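Local coordinates for integron cassette protein Vpc_cass2 (Vibrio paracholerae, PDB 3JRT) that is of unknown function, an all-helical product of a mobile integron gene cassette that assembles as a pair of identical chains, at residues D41-V46 with S77-C82; I106-Y110 with S174-V180. One frame throughout, in Å; residues are numbered along the deposited sequence.

Contact 1: residues D41-V46 with S77-C82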
loop_
_atom_site.group_PDB
_atom_site.type_symbol
_atom_site.label_atom_id
_atom_site.label_comp_id
_atom_site.label_asym_id
_atom_site.label_seq_id
_atom_site.Cartn_x
_atom_site.Cartn_y
_atom_site.Cartn_z
ATOM N N ASP A 41 1.525 -1.565 10.762
ATOM C CA ASP A 41 1.085 -1.729 9.379
ATOM C C ASP A 41 0.663 -3.173 9.064
ATOM O O ASP A 41 -0.329 -3.388 8.391
ATOM C CB ASP A 41 2.130 -1.207 8.387
ATOM C CG ASP A 41 2.411 0.300 8.561
ATOM O OD1 ASP A 41 1.554 1.009 9.125
ATOM O OD2 ASP A 41 3.483 0.781 8.136
ATOM N N LEU A 42 1.402 -4.154 9.568
ATOM C CA LEU A 42 1.044 -5.549 9.344
ATOM C C LEU A 42 -0.246 -5.863 10.096
ATOM O O LEU A 42 -1.117 -6.529 9.582
ATOM C CB LEU A 42 2.161 -6.488 9.792
ATOM C CG LEU A 42 3.414 -6.558 8.921
ATOM C CD1 LEU A 42 4.575 -7.200 9.697
ATOM C CD2 LEU A 42 3.154 -7.303 7.613
ATOM N N THR A 43 -0.379 -5.341 11.305
ATOM C CA THR A 43 -1.562 -5.629 12.103
ATOM C C THR A 43 -2.808 -5.032 11.459
ATOM O O THR A 43 -3.850 -5.665 11.420
ATOM C CB THR A 43 -1.392 -5.100 13.553
ATOM O OG1 THR A 43 -0.315 -5.799 14.174
ATOM C CG2 THR A 43 -2.674 -5.274 14.392
ATOM N N ILE A 44 -2.702 -3.811 10.947
ATOM C CA ILE A 44 -3.876 -3.148 10.413
ATOM C C ILE A 44 -4.325 -3.732 9.049
ATOM O O ILE A 44 -5.505 -3.867 8.787
ATOM C CB ILE A 44 -3.711 -1.618 10.343
ATOM C CG1 ILE A 44 -5.063 -0.975 10.060
ATOM C CG2 ILE A 44 -2.711 -1.210 9.254
ATOM C CD1 ILE A 44 -6.035 -1.108 11.213
ATOM N N ALA A 45 -3.373 -4.081 8.204
ATOM C CA ALA A 45 -3.667 -4.704 6.926
ATOM C C ALA A 45 -4.470 -6.002 7.104
ATOM O O ALA A 45 -5.431 -6.254 6.381
ATOM C CB ALA A 45 -2.367 -4.971 6.165
ATOM N N VAL A 46 -4.078 -6.810 8.083
ATOM C CA VAL A 46 -4.782 -8.053 8.402
ATOM C C VAL A 46 -6.172 -7.760 8.961
ATOM O O VAL A 46 -7.154 -8.376 8.541
ATOM C CB VAL A 46 -3.965 -8.908 9.423
ATOM C CG1 VAL A 46 -4.809 -10.053 9.996
ATOM C CG2 VAL A 46 -2.711 -9.439 8.767
ATOM N N SER A 77 0.239 -4.131 1.067
ATOM C CA SER A 77 0.826 -3.557 2.251
ATOM C C SER A 77 1.578 -4.660 3.023
ATOM O O SER A 77 2.716 -4.478 3.463
ATOM C CB SER A 77 -0.260 -2.903 3.115
ATOM O OG SER A 77 0.305 -2.388 4.301
ATOM N N ILE A 78 0.927 -5.800 3.204
ATOM C CA ILE A 78 1.593 -6.957 3.816
ATOM C C ILE A 78 2.909 -7.326 3.108
ATOM O O ILE A 78 3.928 -7.523 3.761
ATOM C CB ILE A 78 0.647 -8.162 3.859
ATOM C CG1 ILE A 78 -0.477 -7.886 4.871
ATOM C CG2 ILE A 78 1.414 -9.461 4.161
ATOM C CD1 ILE A 78 -1.646 -8.860 4.739
ATOM N N VAL A 79 2.911 -7.399 1.779
ATOM C CA VAL A 79 4.139 -7.815 1.112
ATOM C C VAL A 79 5.230 -6.753 1.222
ATOM O O VAL A 79 6.401 -7.075 1.421
ATOM C CB VAL A 79 3.918 -8.329 -0.357
ATOM C CG1 VAL A 79 2.911 -9.506 -0.352
ATOM C CG2 VAL A 79 3.456 -7.201 -1.304
ATOM N N ILE A 80 4.848 -5.488 1.100
ATOM C CA ILE A 80 5.808 -4.404 1.274
ATOM C C ILE A 80 6.454 -4.499 2.655
ATOM O O ILE A 80 7.656 -4.348 2.798
ATOM C CB ILE A 80 5.155 -3.020 1.067
ATOM C CG1 ILE A 80 5.025 -2.709 -0.433
ATOM C CG2 ILE A 80 5.939 -1.913 1.817
ATOM C CD1 ILE A 80 3.969 -1.606 -0.735
ATOM N N ASN A 81 5.657 -4.786 3.671
ATOM C CA ASN A 81 6.199 -4.851 5.018
ATOM C C ASN A 81 6.959 -6.130 5.358
ATOM O O ASN A 81 7.933 -6.095 6.104
ATOM C CB ASN A 81 5.122 -4.537 6.035
ATOM C CG ASN A 81 4.831 -3.054 6.084
ATOM O OD1 ASN A 81 5.661 -2.282 6.525
ATOM N ND2 ASN A 81 3.695 -2.652 5.571
ATOM N N CYS A 82 6.515 -7.253 4.816
ATOM C CA CYS A 82 7.273 -8.475 4.961
ATOM C C CYS A 82 8.669 -8.292 4.387
ATOM O O CYS A 82 9.646 -8.679 5.022
ATOM C CB CYS A 82 6.556 -9.653 4.300
ATOM S SG CYS A 82 5.138 -10.237 5.247
HETATM O O HOH W 1 -0.879 -1.590 6.432
HETATM O O HOH W 2 5.980 -0.216 8.041
#
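The carboxylate of Asp41 and the amide of Asn81 meet between the antiparallel helices 27-53 and 64-91, their planes 51° apart and the side chains crossing at about a right angle. Neither lies flat on the other: the amide nitrogen ND2 of Asn81 approaches CB of Asp41 to 3.5 Å. The axes of this helix pair, part of the all-helical core, come within 9.2 Å at an angle of 159°. At this spacing the methyl CB of Ala45 sits against the side of Ile78, 3.7 Å from its CG1. Leu42 and Asn81 slide past each other in opposite directions, methyl CD2 of Leu42 against CB of Asn81, while Val46 meets the far end of Ile78. Polar atoms are joined through water. One molecule links OD2 of Asp41 to OD1 of Asn81; a second bridges Asp41 O and Ser77 OG, which a first torsion anti to the backbone nitrogen (chi1 178°) carries out to that water. The other carboxylate oxygen, OD1 of Asp41, forms a salt bridge with Arg72 of the second subunit, so this polar margin reaches the dimer interface. Within its own helix the Asn81 amide is steadied by a bent hydrogen bond from ND2 to Ser77 O, 3.0 Å long, entering above the carbonyl plane on the face opposite to that used by Asn81 N.

Contact 2: residues I106-Y110 with S174-V180; sequences IRGVY and SESLVGV
Ile106 and Tyr110, one turn apart on helix 104-116, face a chain that changes from loop to helix between Ser174 and Val180. The backbones approach most closely at Ile106 with Ser174 and at Tyr110 with Leu177; the CA atoms of Tyr110 and Leu177 are 6.6 Å apart. Ser176 is the N-cap of the second helix: its OG accepts from Gly179 N at 3.1 Å. Tyr110 packs against the backbone leading into this helix. With CG anti to the carbonyl carbon (chi1 -78°), the Tyr110 ring extends across the gap, and its hydroxyl OH donates a very short 2.5 Å hydrogen bond to Ser174 O, two residues ahead of the N-cap. Val180 CG2 lies over one ring face, 4.0 Å from the centroid and 24° off the normal, a CH-pi contact displaced toward the rim. Leu177 N lies oblique to the ring, 3.3 Å from CE1 of Tyr110, and methyl CD1 of Leu177 packs by the ring's CD1. Trp162 also meets this tyrosine, the two ring planes being about 15° apart, while Tyr85 of helix 64-91 touches both Tyr110 and Val180. The contact joins the start of helix 177-188 to helix 104-116. Ile106 completes the packing: its CD1 reaches Ser174 O, and its side chain meets the same valine methyl tip to tip, a tight pair with Ile106 CG1 and Val180 CG2 only 3.5 Å apart.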
loop_
_atom_site.group_PDB
_atom_site.type_symbol
_atom_site.label_atom_id
_atom_site.label_comp_id
_atom_site.label_asym_id
_atom_site.label_seq_id
_atom_site.Cartn_x
_atom_site.Cartn_y
_atom_site.Cartn_z
ATOM N N ILE A 106 14.609 -17.264 16.302
ATOM C CA ILE A 106 13.233 -17.087 15.869
ATOM C C ILE A 106 13.201 -16.048 14.760
ATOM O O ILE A 106 12.394 -16.127 13.839
ATOM C CB ILE A 106 12.328 -16.629 17.028
ATOM C CG1 ILE A 106 10.857 -16.675 16.612
ATOM C CG2 ILE A 106 12.710 -15.234 17.495
ATOM C CD1 ILE A 106 10.375 -18.060 16.236
ATOM N N ARG A 107 14.102 -15.078 14.855
ATOM C CA ARG A 107 14.175 -14.001 13.883
ATOM C C ARG A 107 14.576 -14.517 12.511
ATOM O O ARG A 107 13.999 -14.134 11.502
ATOM C CB ARG A 107 15.145 -12.923 14.364
ATOM C CG ARG A 107 15.420 -11.828 13.354
ATOM C CD ARG A 107 16.247 -10.719 13.983
ATOM N NE ARG A 107 17.468 -11.231 14.596
ATOM C CZ ARG A 107 18.645 -11.270 13.987
ATOM N NH1 ARG A 107 18.764 -10.824 12.744
ATOM N NH2 ARG A 107 19.702 -11.755 14.624
ATOM N N GLY A 108 15.559 -15.400 12.477
ATOM C CA GLY A 108 16.003 -15.976 11.221
ATOM C C GLY A 108 14.965 -16.901 10.624
ATOM O O GLY A 108 14.893 -17.067 9.404
ATOM N N VAL A 109 14.157 -17.508 11.488
ATOM C CA VAL A 109 13.105 -18.411 11.039
ATOM C C VAL A 109 12.075 -17.639 10.227
ATOM O O VAL A 109 11.743 -18.009 9.102
ATOM C CB VAL A 109 12.400 -19.085 12.219
ATOM C CG1 VAL A 109 11.117 -19.754 11.750
ATOM C CG2 VAL A 109 13.335 -20.091 12.891
ATOM N N TYR A 110 11.582 -16.551 10.800
ATOM C CA TYR A 110 10.620 -15.717 10.102
ATOM C C TYR A 110 11.254 -15.062 8.882
ATOM O O TYR A 110 10.645 -14.982 7.819
ATOM C CB TYR A 110 9.979 -14.713 11.060
ATOM C CG TYR A 110 8.923 -15.383 11.899
ATOM C CD1 TYR A 110 7.582 -15.233 11.611
ATOM C CD2 TYR A 110 9.274 -16.220 12.936
ATOM C CE1 TYR A 110 6.616 -15.873 12.366
ATOM C CE2 TYR A 110 8.322 -16.862 13.694
ATOM C CZ TYR A 110 6.995 -16.688 13.407
ATOM O OH TYR A 110 6.049 -17.342 14.167
ATOM N N SER A 174 6.125 -16.120 19.653
ATOM C CA SER A 174 7.003 -16.818 18.722
ATOM C C SER A 174 6.214 -17.315 17.520
ATOM O O SER A 174 6.791 -17.714 16.511
ATOM C CB SER A 174 7.648 -18.027 19.404
ATOM O OG SER A 174 8.268 -17.649 20.615
ATOM N N GLU A 175 4.892 -17.296 17.636
ATOM C CA GLU A 175 4.052 -17.986 16.674
ATOM C C GLU A 175 3.469 -17.075 15.598
ATOM O O GLU A 175 2.667 -17.525 14.780
ATOM C CB GLU A 175 2.947 -18.762 17.400
ATOM C CG GLU A 175 3.491 -19.755 18.424
ATOM C CD GLU A 175 3.030 -21.178 18.183
ATOM O OE1 GLU A 175 2.104 -21.384 17.367
ATOM O OE2 GLU A 175 3.597 -22.096 18.818
ATOM N N SER A 176 3.871 -15.804 15.593
ATOM C CA SER A 176 3.454 -14.890 14.536
ATOM C C SER A 176 4.522 -13.847 14.231
ATOM O O SER A 176 5.302 -13.462 15.096
ATOM C CB SER A 176 2.116 -14.215 14.870
ATOM O OG SER A 176 2.277 -13.152 15.793
ATOM N N LEU A 177 4.544 -13.399 12.984
ATOM C CA LEU A 177 5.466 -12.377 12.529
ATOM C C LEU A 177 5.396 -11.127 13.397
ATOM O O LEU A 177 6.412 -10.615 13.835
ATOM C CB LEU A 177 5.138 -11.999 11.087
ATOM C CG LEU A 177 6.101 -11.024 10.414
ATOM C CD1 LEU A 177 7.527 -11.462 10.688
ATOM C CD2 LEU A 177 5.836 -10.956 8.914
ATOM N N VAL A 178 4.204 -10.675 13.679
ATOM C CA VAL A 178 4.025 -9.471 14.429
ATOM C C VAL A 178 4.465 -9.658 15.872
ATOM O O VAL A 178 5.030 -8.778 16.445
ATOM C CB VAL A 178 2.583 -8.979 14.343
ATOM C CG1 VAL A 178 2.248 -8.174 15.499
ATOM C CG2 VAL A 178 2.378 -8.197 13.128
ATOM N N GLY A 179 4.219 -10.814 16.446
ATOM C CA GLY A 179 4.660 -11.107 17.800
ATOM C C GLY A 179 6.174 -11.115 17.893
ATOM O O GLY A 179 6.753 -10.601 18.848
ATOM N N VAL A 180 6.815 -11.689 16.881
ATOM C CA VAL A 180 8.264 -11.724 16.813
ATOM C C VAL A 180 8.813 -10.321 16.642
ATOM O O VAL A 180 9.831 -9.969 17.232
ATOM C CB VAL A 180 8.751 -12.644 15.669
ATOM C CG1 VAL A 180 10.195 -12.370 15.331
ATOM C CG2 VAL A 180 8.560 -14.112 16.060
#

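Followed from the N terminus, the chain first runs through helix 27-53 and turns back along helix 64-91, and contact 1 closes that hairpin near the centre of the molecule. Contact 2 opens only afterwards: helix 104-116 follows next in sequence, and a long excursion with three further helices ends where the start of helix 177-188 returns to it. The two closures are therefore in series, neither enclosing nor crossing the other. The centres of contact 1 and contact 2 lie about 14 Å apart, yet the two touch directly. Leu42 packs on Leu177 and Val178, and Cys82 meets Leu177, so the last helix ties the central hairpin to helix 104-116.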